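Local coordinates for kelch-like protein 7 (Homo sapiens, PDB 3II7) that serves as the substrate-specific adapter of a BTB-CUL3-RBX1 E3 ubiquitin ligase, its six-bladed kelch domain, the part present here, probably recognising the substrates, at residues Ser25-Asn30 / Trp36-Cys41; Asp73-Asn76 / Ser81-Ser84; Ser94-Ala99 / Tyr105-Ser110; Cys171-Pro176 / Thr182-Met187; Glu219-Asp222 / Glu227-Met230. All coordinates share one frame; numbering follows the deposited sequence. Where two conformers were deposited one is given.

Interaction 1 (Ser25-Asn30 / Trp36-Cys41); sequences SCRYFN and WTDIRC. With EDO (1,2-ethanediol), chain B; EDO (1,2-ethanediol), chain E.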
# COMPACT_ATOMS: atom_id res chain seq x y z
N SER A 25 7.15 3.78 -17.29
CA SER A 25 7.40 3.62 -15.86
C SER A 25 6.17 3.93 -15.00
O SER A 25 6.17 3.67 -13.79
CB SER A 25 8.58 4.46 -15.42
OG SER A 25 8.26 5.83 -15.40
N CYS A 26 5.11 4.48 -15.61
CA CYS A 26 3.78 4.57 -14.94
C CYS A 26 2.75 3.99 -15.89
O CYS A 26 2.75 4.34 -17.07
CB CYS A 26 3.41 6.00 -14.58
SG CYS A 26 4.51 6.84 -13.47
N ARG A 27 1.92 3.06 -15.40
CA ARG A 27 0.98 2.34 -16.25
C ARG A 27 -0.26 1.90 -15.48
O ARG A 27 -0.21 1.69 -14.25
CB ARG A 27 1.65 1.09 -16.85
CG ARG A 27 2.98 1.30 -17.57
CD ARG A 27 3.39 0.08 -18.39
NE ARG A 27 3.00 0.20 -19.79
CZ ARG A 27 3.15 -0.75 -20.72
NH1 ARG A 27 3.68 -1.93 -20.40
NH2 ARG A 27 2.76 -0.51 -21.98
N TYR A 28 -1.37 1.78 -16.22
CA TYR A 28 -2.55 1.12 -15.71
C TYR A 28 -2.50 -0.32 -16.13
O TYR A 28 -2.21 -0.63 -17.31
CB TYR A 28 -3.82 1.67 -16.34
CG TYR A 28 -4.27 3.03 -15.92
CD1 TYR A 28 -4.63 3.29 -14.61
CD2 TYR A 28 -4.39 4.06 -16.84
CE1 TYR A 28 -5.07 4.52 -14.23
CE2 TYR A 28 -4.86 5.29 -16.46
CZ TYR A 28 -5.18 5.51 -15.15
OH TYR A 28 -5.65 6.75 -14.73
N PHE A 29 -2.83 -1.20 -15.20
CA PHE A 29 -3.22 -2.57 -15.49
C PHE A 29 -4.76 -2.67 -15.48
O PHE A 29 -5.42 -2.27 -14.50
CB PHE A 29 -2.66 -3.51 -14.44
CG PHE A 29 -3.14 -4.93 -14.57
CD1 PHE A 29 -2.64 -5.75 -15.58
CD2 PHE A 29 -4.07 -5.47 -13.67
CE1 PHE A 29 -3.05 -7.06 -15.69
CE2 PHE A 29 -4.50 -6.78 -13.81
CZ PHE A 29 -3.98 -7.57 -14.83
N ASN A 30 -5.32 -3.26 -16.52
CA ASN A 30 -6.77 -3.45 -16.60
C ASN A 30 -7.12 -4.93 -16.38
O ASN A 30 -6.82 -5.77 -17.24
CB ASN A 30 -7.28 -2.99 -17.93
CG ASN A 30 -8.83 -3.04 -18.03
OD1 ASN A 30 -9.51 -3.65 -17.21
ND2 ASN A 30 -9.36 -2.37 -19.04
N TRP A 36 -1.84 -3.47 -20.31
CA TRP A 36 -1.05 -2.42 -19.68
C TRP A 36 -1.13 -1.19 -20.57
O TRP A 36 -0.91 -1.29 -21.82
CB TRP A 36 0.40 -2.85 -19.55
CG TRP A 36 0.70 -3.94 -18.55
CD1 TRP A 36 0.93 -5.29 -18.82
CD2 TRP A 36 0.85 -3.79 -17.16
NE1 TRP A 36 1.22 -5.95 -17.66
CE2 TRP A 36 1.18 -5.06 -16.62
CE3 TRP A 36 0.78 -2.69 -16.29
CZ2 TRP A 36 1.39 -5.26 -15.27
CZ3 TRP A 36 0.98 -2.90 -14.95
CH2 TRP A 36 1.30 -4.17 -14.45
N THR A 37 -1.43 -0.03 -19.97
CA THR A 37 -1.49 1.22 -20.71
C THR A 37 -0.69 2.31 -20.04
O THR A 37 -0.81 2.52 -18.85
CB THR A 37 -2.96 1.71 -20.84
OG1 THR A 37 -3.75 0.67 -21.41
CG2 THR A 37 -3.03 2.96 -21.72
N ASP A 38 0.11 3.02 -20.82
CA ASP A 38 0.96 4.10 -20.29
C ASP A 38 0.20 5.29 -19.67
O ASP A 38 -0.83 5.72 -20.18
CB ASP A 38 1.88 4.63 -21.39
CG ASP A 38 2.93 3.61 -21.85
OD1 ASP A 38 3.14 2.57 -21.18
OD2 ASP A 38 3.55 3.88 -22.89
N ILE A 39 0.72 5.78 -18.54
CA ILE A 39 0.33 7.04 -17.92
C ILE A 39 1.53 7.97 -18.02
O ILE A 39 2.61 7.65 -17.51
CB ILE A 39 0.00 6.85 -16.42
CG1 ILE A 39 -1.15 5.85 -16.23
CG2 ILE A 39 -0.35 8.18 -15.76
CD1 ILE A 39 -1.33 5.40 -14.77
N ARG A 40 1.35 9.13 -18.65
CA ARG A 40 2.41 10.13 -18.69
C ARG A 40 2.58 10.77 -17.32
O ARG A 40 1.60 11.18 -16.71
CB ARG A 40 2.13 11.19 -19.75
CG ARG A 40 2.18 10.64 -21.18
CD ARG A 40 1.77 11.67 -22.19
NE ARG A 40 0.36 12.04 -22.00
CZ ARG A 40 -0.24 13.11 -22.52
NH1 ARG A 40 0.42 13.96 -23.32
NH2 ARG A 40 -1.52 13.32 -22.23
N CYS A 41 3.83 10.81 -16.84
CA CYS A 41 4.17 11.38 -15.52
C CYS A 41 5.41 12.22 -15.67
O CYS A 41 6.45 11.70 -16.08
CB CYS A 41 4.48 10.29 -14.53
SG CYS A 41 4.96 10.85 -12.88
C1 EDO B . 5.72 7.44 -17.15
O1 EDO B . 5.02 6.45 -17.94
C2 EDO B . 6.59 8.34 -18.02
O2 EDO B . 5.86 9.42 -18.62
C1 EDO E . 4.40 -4.41 -17.63
O1 EDO E . 4.71 -3.03 -17.94
C2 EDO E . 5.48 -5.32 -18.17
O2 EDO E . 5.65 -5.05 -19.57
O HOH W 1 -4.64 -0.95 -19.32

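Interaction 2 (Asp73-Asn76 / Ser81-Ser84); sequences DCYN and SWYS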
# COMPACT_ATOMS: atom_id res chain seq x y z
N ASP A 73 2.18 15.20 -5.03
CA ASP A 73 1.84 15.25 -6.46
C ASP A 73 0.54 14.50 -6.69
O ASP A 73 0.33 13.42 -6.13
CB ASP A 73 3.00 14.72 -7.28
CG ASP A 73 4.21 15.61 -7.21
OD1 ASP A 73 4.04 16.87 -7.20
OD2 ASP A 73 5.35 15.06 -7.13
N CYS A 74 -0.34 15.09 -7.49
CA CYS A 74 -1.71 14.61 -7.61
C CYS A 74 -2.02 14.39 -9.07
O CYS A 74 -1.79 15.29 -9.91
CB CYS A 74 -2.67 15.62 -7.03
SG CYS A 74 -2.28 16.21 -5.35
N TYR A 75 -2.55 13.22 -9.38
CA TYR A 75 -2.92 12.89 -10.75
C TYR A 75 -4.41 12.72 -10.86
O TYR A 75 -4.98 11.80 -10.25
CB TYR A 75 -2.22 11.63 -11.17
CG TYR A 75 -2.56 11.17 -12.56
CD1 TYR A 75 -2.21 11.94 -13.67
CD2 TYR A 75 -3.21 9.95 -12.78
CE1 TYR A 75 -2.53 11.51 -14.97
CE2 TYR A 75 -3.51 9.50 -14.08
CZ TYR A 75 -3.16 10.28 -15.15
OH TYR A 75 -3.47 9.88 -16.40
N ASN A 76 -5.05 13.61 -11.62
CA ASN A 76 -6.45 13.51 -11.90
C ASN A 76 -6.64 12.49 -13.04
O ASN A 76 -6.22 12.73 -14.18
CB ASN A 76 -7.05 14.86 -12.26
CG ASN A 76 -8.55 14.78 -12.43
OD1 ASN A 76 -9.04 14.01 -13.24
ND2 ASN A 76 -9.29 15.56 -11.63
N SER A 81 -4.18 14.69 -15.94
CA SER A 81 -3.37 15.87 -15.66
C SER A 81 -2.86 15.82 -14.23
O SER A 81 -3.46 15.18 -13.37
CB SER A 81 -4.19 17.14 -15.87
OG SER A 81 -5.26 17.21 -14.97
N TRP A 82 -1.74 16.51 -14.02
CA TRP A 82 -1.06 16.53 -12.75
C TRP A 82 -1.12 17.90 -12.12
O TRP A 82 -1.06 18.94 -12.81
CB TRP A 82 0.41 16.16 -12.94
CG TRP A 82 0.65 14.71 -13.25
CD1 TRP A 82 0.66 14.14 -14.49
CD2 TRP A 82 0.94 13.66 -12.31
NE1 TRP A 82 0.92 12.78 -14.38
CE2 TRP A 82 1.11 12.47 -13.06
CE3 TRP A 82 1.06 13.61 -10.91
CZ2 TRP A 82 1.40 11.24 -12.45
CZ3 TRP A 82 1.36 12.40 -10.30
CH2 TRP A 82 1.51 11.22 -11.07
N TYR A 83 -1.18 17.90 -10.80
CA TYR A 83 -1.03 19.12 -10.03
C TYR A 83 -0.35 18.84 -8.70
O TYR A 83 -0.15 17.68 -8.33
CB TYR A 83 -2.37 19.84 -9.87
CG TYR A 83 -3.42 19.08 -9.14
CD1 TYR A 83 -3.69 19.32 -7.80
CD2 TYR A 83 -4.23 18.14 -9.81
CE1 TYR A 83 -4.69 18.61 -7.12
CE2 TYR A 83 -5.24 17.47 -9.14
CZ TYR A 83 -5.46 17.70 -7.80
OH TYR A 83 -6.46 17.04 -7.13
N SER A 84 0.06 19.90 -7.99
CA SER A 84 0.80 19.69 -6.74
C SER A 84 0.28 20.53 -5.61
O SER A 84 -0.08 21.71 -5.80
CB SER A 84 2.28 19.99 -6.94
OG SER A 84 2.84 19.22 -7.97
O HOH W 2 -8.66 17.21 -9.24

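Interaction 3 (Ser94-Ala99 / Tyr105-Ser110); sequences SLAACA and YTSGGS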
# COMPACT_ATOMS: atom_id res chain seq x y z
N SER A 94 8.70 5.61 3.92
CA SER A 94 8.14 4.28 4.32
C SER A 94 6.87 4.44 5.17
O SER A 94 6.53 3.58 5.99
CB SER A 94 9.23 3.44 5.03
OG SER A 94 10.37 3.28 4.16
N LEU A 95 6.18 5.55 4.95
CA LEU A 95 4.84 5.79 5.53
C LEU A 95 3.81 5.00 4.72
O LEU A 95 4.10 4.52 3.63
CB LEU A 95 4.53 7.29 5.51
CG LEU A 95 4.14 7.96 4.19
CD1 LEU A 95 3.89 9.44 4.46
CD2 LEU A 95 5.17 7.76 3.09
N ALA A 96 2.62 4.84 5.28
CA ALA A 96 1.52 4.22 4.60
C ALA A 96 0.41 5.26 4.47
O ALA A 96 0.37 6.24 5.20
CB ALA A 96 1.03 3.00 5.38
N ALA A 97 -0.47 5.04 3.51
CA ALA A 97 -1.58 5.96 3.26
C ALA A 97 -2.82 5.24 2.79
O ALA A 97 -2.72 4.20 2.11
CB ALA A 97 -1.17 7.06 2.23
N CYS A 98 -3.98 5.81 3.12
CA CYS A 98 -5.25 5.35 2.62
C CYS A 98 -6.26 6.49 2.67
O CYS A 98 -5.95 7.56 3.20
CB CYS A 98 -5.72 4.09 3.37
SG CYS A 98 -6.32 4.40 5.01
N ALA A 99 -7.46 6.29 2.12
CA ALA A 99 -8.48 7.33 2.13
C ALA A 99 -9.76 6.82 2.75
O ALA A 99 -10.15 5.65 2.54
CB ALA A 99 -8.76 7.80 0.72
N TYR A 105 -5.35 9.78 4.84
CA TYR A 105 -4.60 9.50 6.05
C TYR A 105 -3.20 8.99 5.72
O TYR A 105 -3.00 8.25 4.76
CB TYR A 105 -5.33 8.47 6.92
CG TYR A 105 -6.67 8.94 7.44
CD1 TYR A 105 -6.80 9.50 8.70
CD2 TYR A 105 -7.82 8.80 6.66
CE1 TYR A 105 -8.01 9.93 9.18
CE2 TYR A 105 -9.07 9.23 7.15
CZ TYR A 105 -9.14 9.80 8.41
OH TYR A 105 -10.35 10.22 8.90
N THR A 106 -2.25 9.45 6.52
CA THR A 106 -0.84 9.03 6.41
C THR A 106 -0.36 8.60 7.76
O THR A 106 -0.61 9.29 8.75
CB THR A 106 0.06 10.15 5.82
OG1 THR A 106 0.11 11.27 6.69
CG2 THR A 106 -0.50 10.62 4.44
N SER A 107 0.33 7.46 7.83
CA SER A 107 0.79 6.90 9.11
C SER A 107 2.19 6.39 9.08
O SER A 107 2.66 5.82 8.10
CB SER A 107 -0.11 5.72 9.55
OG SER A 107 0.02 4.63 8.62
N GLY A 108 2.86 6.59 10.21
CA GLY A 108 4.16 6.01 10.43
C GLY A 108 5.22 6.53 9.50
O GLY A 108 5.16 7.70 9.04
N GLY A 109 6.20 5.68 9.23
CA GLY A 109 7.36 6.07 8.42
C GLY A 109 8.51 6.51 9.28
O GLY A 109 8.45 6.41 10.49
N SER A 110 9.59 6.97 8.63
CA SER A 110 10.84 7.31 9.29
C SER A 110 11.29 8.64 8.78
O SER A 110 11.10 8.96 7.61
CB SER A 110 11.94 6.26 8.98
OG SER A 110 12.10 6.06 7.59
O HOH W 3 12.67 3.83 5.46

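Interaction 4 (Cys171-Pro176 / Thr182-Met187); sequences CEVYDP and TELCPM. With EDO (1,2-ethanediol), chain S.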
# COMPACT_ATOMS: atom_id res chain seq x y z
N CYS A 171 -1.39 -5.51 14.85
CA CYS A 171 -2.44 -4.91 14.03
C CYS A 171 -3.25 -3.98 14.92
O CYS A 171 -3.53 -4.32 16.06
CB CYS A 171 -3.34 -6.02 13.47
SG CYS A 171 -4.81 -5.48 12.55
N GLU A 172 -3.59 -2.80 14.41
CA GLU A 172 -4.46 -1.90 15.14
C GLU A 172 -5.40 -1.20 14.18
O GLU A 172 -5.14 -1.16 12.96
CB GLU A 172 -3.65 -0.91 15.98
CG GLU A 172 -2.56 -0.16 15.26
CD GLU A 172 -1.77 0.75 16.18
OE1 GLU A 172 -2.38 1.69 16.73
OE2 GLU A 172 -0.55 0.50 16.37
N VAL A 173 -6.50 -0.68 14.73
CA VAL A 173 -7.56 -0.06 13.89
C VAL A 173 -7.96 1.30 14.46
O VAL A 173 -8.06 1.48 15.67
CB VAL A 173 -8.76 -0.97 13.72
CG1 VAL A 173 -9.46 -1.29 15.07
CG2 VAL A 173 -9.78 -0.38 12.72
N TYR A 174 -8.11 2.28 13.57
CA TYR A 174 -8.50 3.61 13.92
C TYR A 174 -9.93 3.85 13.41
O TYR A 174 -10.23 3.56 12.26
CB TYR A 174 -7.61 4.61 13.23
CG TYR A 174 -7.97 6.07 13.43
CD1 TYR A 174 -7.64 6.73 14.62
CD2 TYR A 174 -8.65 6.80 12.45
CE1 TYR A 174 -7.91 8.07 14.81
CE2 TYR A 174 -8.94 8.16 12.64
CZ TYR A 174 -8.58 8.77 13.83
OH TYR A 174 -8.84 10.13 14.06
N ASP A 175 -10.80 4.35 14.28
CA ASP A 175 -12.14 4.69 13.90
C ASP A 175 -12.25 6.21 13.84
O ASP A 175 -12.15 6.88 14.86
CB ASP A 175 -13.13 4.15 14.92
CG ASP A 175 -14.58 4.39 14.52
OD1 ASP A 175 -14.84 5.16 13.58
OD2 ASP A 175 -15.46 3.79 15.14
N PRO A 176 -12.43 6.77 12.63
CA PRO A 176 -12.52 8.23 12.56
C PRO A 176 -13.66 8.84 13.40
O PRO A 176 -13.58 10.00 13.77
CB PRO A 176 -12.75 8.48 11.07
CG PRO A 176 -12.12 7.33 10.40
CD PRO A 176 -12.42 6.16 11.29
N THR A 182 -7.42 1.08 18.38
CA THR A 182 -7.66 -0.15 19.14
C THR A 182 -6.73 -1.27 18.67
O THR A 182 -6.66 -1.56 17.44
CB THR A 182 -9.10 -0.58 19.01
OG1 THR A 182 -9.94 0.47 19.52
CG2 THR A 182 -9.37 -1.90 19.81
N GLU A 183 -6.05 -1.92 19.62
CA GLU A 183 -5.22 -3.08 19.34
C GLU A 183 -6.12 -4.27 18.95
O GLU A 183 -7.09 -4.58 19.66
CB GLU A 183 -4.34 -3.44 20.56
CG GLU A 183 -3.18 -4.38 20.20
CD GLU A 183 -2.03 -3.66 19.42
OE1 GLU A 183 -1.86 -2.44 19.58
OE2 GLU A 183 -1.31 -4.32 18.65
N LEU A 184 -5.78 -4.91 17.84
CA LEU A 184 -6.48 -6.07 17.37
C LEU A 184 -5.61 -7.33 17.53
O LEU A 184 -4.44 -7.28 17.99
CB LEU A 184 -6.87 -5.86 15.91
CG LEU A 184 -7.87 -4.69 15.69
CD1 LEU A 184 -8.16 -4.58 14.18
CD2 LEU A 184 -9.20 -4.85 16.49
N CYS A 185 -6.19 -8.47 17.18
CA CYS A 185 -5.43 -9.71 17.13
C CYS A 185 -4.22 -9.53 16.21
O CYS A 185 -4.35 -8.97 15.11
CB CYS A 185 -6.32 -10.81 16.58
SG CYS A 185 -5.55 -12.45 16.58
N PRO A 186 -3.03 -9.96 16.66
CA PRO A 186 -1.86 -9.86 15.81
C PRO A 186 -1.87 -10.89 14.66
O PRO A 186 -2.51 -11.95 14.76
CB PRO A 186 -0.70 -10.14 16.76
CG PRO A 186 -1.30 -11.03 17.77
CD PRO A 186 -2.69 -10.54 17.98
N MET A 187 -1.18 -10.55 13.58
CA MET A 187 -1.01 -11.47 12.45
C MET A 187 -0.30 -12.73 12.92
O MET A 187 0.42 -12.71 13.96
CB MET A 187 -0.20 -10.81 11.31
CG MET A 187 -0.93 -9.72 10.60
SD MET A 187 0.01 -9.08 9.21
CE MET A 187 1.47 -8.40 10.05
C1 EDO S . -17.13 6.14 10.59
O1 EDO S . -18.53 6.31 10.83
C2 EDO S . -16.73 4.72 10.95
O2 EDO S . -17.09 4.47 12.30
O HOH W 4 -1.84 -6.74 17.48
O HOH W 5 -0.02 -1.55 18.04
O HOH W 6 -10.76 1.97 17.36

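Interaction 5 (Glu219-Asp222 / Glu227-Met230); sequences EYYD and EWKM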
# COMPACT_ATOMS: atom_id res chain seq x y z
N GLU A 219 -2.28 -14.55 4.67
CA GLU A 219 -3.26 -14.72 5.72
C GLU A 219 -4.30 -13.64 5.62
O GLU A 219 -4.08 -12.60 4.97
CB GLU A 219 -2.59 -14.70 7.11
CG GLU A 219 -1.82 -13.40 7.46
CD GLU A 219 -1.14 -13.51 8.79
OE1 GLU A 219 -1.86 -13.58 9.82
OE2 GLU A 219 0.12 -13.57 8.84
N TYR A 220 -5.45 -13.84 6.26
CA TYR A 220 -6.45 -12.78 6.30
C TYR A 220 -6.97 -12.53 7.70
O TYR A 220 -6.95 -13.43 8.56
CB TYR A 220 -7.64 -13.04 5.37
CG TYR A 220 -8.55 -14.14 5.81
CD1 TYR A 220 -9.61 -13.89 6.65
CD2 TYR A 220 -8.37 -15.42 5.36
CE1 TYR A 220 -10.45 -14.90 7.06
CE2 TYR A 220 -9.20 -16.44 5.77
CZ TYR A 220 -10.25 -16.17 6.60
OH TYR A 220 -11.09 -17.19 6.98
N TYR A 221 -7.42 -11.30 7.90
CA TYR A 221 -8.04 -10.87 9.14
C TYR A 221 -9.54 -10.95 8.98
O TYR A 221 -10.11 -10.29 8.11
CB TYR A 221 -7.64 -9.44 9.45
CG TYR A 221 -8.23 -8.94 10.76
CD1 TYR A 221 -7.88 -9.53 11.97
CD2 TYR A 221 -9.15 -7.88 10.77
CE1 TYR A 221 -8.42 -9.09 13.15
CE2 TYR A 221 -9.70 -7.42 11.96
CZ TYR A 221 -9.36 -8.03 13.14
OH TYR A 221 -9.90 -7.56 14.31
N ASP A 222 -10.15 -11.78 9.82
CA ASP A 222 -11.60 -11.89 9.90
C ASP A 222 -12.10 -10.77 10.78
O ASP A 222 -11.91 -10.79 12.02
CB ASP A 222 -11.98 -13.26 10.45
CG ASP A 222 -13.46 -13.56 10.31
OD1 ASP A 222 -14.27 -12.71 10.71
OD2 ASP A 222 -13.79 -14.63 9.76
N GLU A 227 -9.75 -12.46 14.30
CA GLU A 227 -8.78 -13.55 14.20
C GLU A 227 -8.14 -13.48 12.85
O GLU A 227 -8.78 -13.08 11.87
CB GLU A 227 -9.41 -14.95 14.26
CG GLU A 227 -10.36 -15.22 15.40
CD GLU A 227 -11.02 -16.63 15.30
OE1 GLU A 227 -10.77 -17.37 14.31
OE2 GLU A 227 -11.80 -16.98 16.22
N TRP A 228 -6.88 -13.90 12.78
CA TRP A 228 -6.18 -14.08 11.52
C TRP A 228 -6.09 -15.56 11.21
O TRP A 228 -5.86 -16.41 12.10
CB TRP A 228 -4.77 -13.50 11.59
CG TRP A 228 -4.66 -11.97 11.67
CD1 TRP A 228 -4.72 -11.21 12.79
CD2 TRP A 228 -4.43 -11.08 10.59
NE1 TRP A 228 -4.54 -9.90 12.47
CE2 TRP A 228 -4.39 -9.80 11.12
CE3 TRP A 228 -4.28 -11.24 9.20
CZ2 TRP A 228 -4.17 -8.67 10.32
CZ3 TRP A 228 -4.06 -10.13 8.42
CH2 TRP A 228 -4.02 -8.88 8.96
N LYS A 229 -6.20 -15.88 9.91
CA LYS A 229 -6.20 -17.24 9.41
C LYS A 229 -5.35 -17.33 8.16
O LYS A 229 -5.48 -16.47 7.25
CB LYS A 229 -7.65 -17.66 9.09
CG LYS A 229 -8.54 -17.81 10.32
CD LYS A 229 -9.85 -18.56 9.98
CE LYS A 229 -11.01 -18.09 10.85
NZ LYS A 229 -11.46 -16.70 10.48
N MET A 230 -4.49 -18.35 8.09
CA MET A 230 -3.71 -18.65 6.87
C MET A 230 -4.60 -19.17 5.74
O MET A 230 -5.54 -19.93 5.96
CB MET A 230 -2.64 -19.72 7.12
CG MET A 230 -1.62 -19.45 8.21
SD MET A 230 -0.70 -17.92 8.01
CE MET A 230 -0.12 -17.95 6.39

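Interaction 1 (Ser25-Asn30 / Trp36-Cys41)
The indole of W36 is covered on both faces, by F29 on one and by C1 of a 1,2-ethanediol, probably from the crystallisation liquor, on the other. F29 turns its ring edge toward the indole with the planes at 54°, and F29 CB packs 3.7 Å from W36 CZ3. The two residues face each other in the outer hairpin of a kelch beta-propeller blade, strands 26-30 and 35-38. Beside them the R27 guanidinium lies within 11° of parallel to the indole plane. W36 CB sits over one guanidinium face, offset toward the rim, while O1 of the same ethanediol accepts from NH1 at the edge, in plane. A bend at chi3 (96°) brings the guanidinium alongside D38, where R27 NE and D38 OD1 form a salt bridge of 2.8 Å; the NH2 bond to it is weak. On the other side of the sheet, I39 CD1 stands over the centre of the Y28 ring, and both residues also touch Y75 of the next blade. Y28 and T37 exchange two backbone hydrogen bonds. Past the end of strand 35-38, I39 N donates to C26 O over 2.9 Å, and C26 SG packs 3.6 Å from C41 CB.

Interaction 2 (Asp73-Asn76 / Ser81-Ser84)
Y75 and W82 form the tight half of this outer blade hairpin, in which strands 71-76 and 81-86 of the kelch propeller run antiparallel. Y75 CB stands almost exactly over the six-membered ring of W82, 3.6 Å from its centroid. With CG anti to the backbone N (chi1 178°), the tyrosine ring swings on across the indole toward the pyrrole side, so that Y75 CD1 comes within 3.3 Å of W82 NE1; the two rings are inclined at 38°. Further along the same face, S84 OG donates to D73 OD1 over 2.7 Å. D73 is buried, and its carboxylate is also held by salt bridges to R71 and R46, probably favouring its charged form.

The opposite side is more open. Here the Y83 ring folds back over C74, whose CB lies 3.6 Å from CZ of Y83 and over the ring centre, with C74 SG reaching the ring only obliquely. C74 and Y83 exchange two backbone hydrogen bonds, but toward the turn the pairing slackens: N76 N still donates to S81 O at 2.8 Å, whereas the return bond from S81 N to N76 O is weak and stretched to 3.3 Å. A water joins N76 ND2 to Y83 OH, N76 CB lies at the edge of the Y83 ring, and N76 OD1 accepts from K79 N.

Strand 57-61 flanks the hairpin on its inner side, with V57 and Y59 against C74. W82 meets the connection between strands 35-38 and 50-54, its NE1 donating to R40 O and its ring meeting F43 edge-to-face; Y75 packs on I39 there.

Interaction 3 (Ser94-Ala99 / Tyr105-Ser110)
L95 and T106 lie side by side and point the same way, with L95 CD1 4.1 Å from T106 CB. They belong to the inner hairpin of a propeller blade, built on strands 96-100 and 103-107, with L95 at the start of the first. That strand belongs to the second kelch repeat and the other to the third, so the blade straddles the repeat boundary. A97 extends the row formed by L95 and T106. The T106 methyl CG2 is anti to the carbonyl carbon and faces A97 CB at 4.2 Å, while OG1 turns to E121 O and the guanidinium of R92.

A96, S107, C98 and Y105 point to the other side. A96 CB faces S107 OG at 3.8 Å; the hydroxyl itself is hydrogen-bonded to H143 NE2. The Y105 ring leaves its edge toward C98 O. The L95 side packs on A50 of the preceding blade, and the A96 side on M145 and I152 of the following one. Small side chains leave the backbone to carry most of the contact: A96 and S107 exchange two hydrogen bonds, and so do C98 and Y105, the Y105 N to C98 O bond being 2.8 Å.

Beyond S107 comes the double glycine characteristic of kelch repeats. G109 adopts backbone angles (phi 95°, psi -176°) that call for glycine, and its CA approaches L95 N to 3.7 Å, leaving little room for a CB there. At the far end a water links the two hydroxyls, 2.7 Å from S94 OG and 3.1 Å from S110 OG.

Interaction 4 (Cys171-Pro176 / Thr182-Met187)
In the outer hairpin built from strands 171-175 and 180-184, L184 closes over C171 and V173 on one side of the two-stranded ladder. One branch does most of the touching: L184 CD1 lies 3.6 Å from V173 CG1 and 3.8 Å from C171 SG. The C171 thiol is anti to the backbone N (chi1 175°), a rotation that turns it to the leucine, while C171 CB meets C185 O at 3.5 Å. V173 and T182 are joined by a pair of backbone hydrogen bonds, and L184 N donates to C171 O at 2.9 Å.

These are the two outer strands of a four-stranded kelch propeller blade. C185 O, besides touching C171, accepts a hydrogen bond from W228 NE1 of the next blade.

The other side of the ladder is acidic. E172 and E183 bring E172 OE2 and E183 OE1 to 4.5 Å, a repulsion probably eased by a bridging water that donates to both oxygens and by the salt bridge from E172 to R140. The buried E172 carboxylate also takes bonds from L137 N and T138 N. A bend at chi2 (74°) carries the carboxylate of the exposed E183 across toward the backbone of C171. A second water accepts from C171 N and lies 2.7 Å from E183 OE2, and a third joins V173 O to T182 OG1.

Interaction 5 (Glu219-Asp222 / Glu227-Met230)
Y220 and K229 exchange two backbone hydrogen bonds, the central pair of this outer kelch-blade hairpin; toward the turn D222 N donates to E227 O over 2.8 Å.

Aromatic packing fills the side carrying Y221 and W228. Y221 CB rests 3.5 Å from the centroid of the six-membered ring of W228, and Y221 CD1 reaches to 3.4 Å from W228 NE1, with the two rings inclined at 46°. E219 stands across the indole, its carboxylate almost perpendicular to the ring plane and OE1 3.4 Å from W228 CB, while M230 curls back to bring SD 3.8 Å from E219 CB.

Charge and alkyl contacts share the other side. K229 lays CB over a face of the Y220 ring, and bends at chi3 and chi4 (71°) return its ammonium to D222, where NZ and OD2 form a salt bridge of 3.2 Å whose hydrogen bond is weak. E227 joins this network by a longer bridge to the same nitrogen; D222 OD1 accepts from L225 N.

Strand 202-206 pairs along the inner side of 218-222. E219 binds R191 and I188 N, while W228 donates from NE1 to C185 O and packs on C155 of strand 151-155.

Interactions 1, 2, 4 and 5 are outer hairpins of four different blades, their centres about 17 to 19 Å from the centre of the chain, and partly exposed. Interaction 3 is an inner hairpin centred about 9 Å from the centre of the chain, buried and relying on small residues, glycines and backbone bonds. Interactions 1, 2 and 5 each contain an aromatic-tryptophan pair; interaction 4 instead shows aliphatic packing on one face and water-bridged acids on the other. Successive blades meet in the same way, R40 O accepting from W82 NE1 between interactions 1 and 2 and C185 O from W228 NE1 between 4 and 5. Interaction 3 touches interaction 4 through Y105 against Y174 and P176.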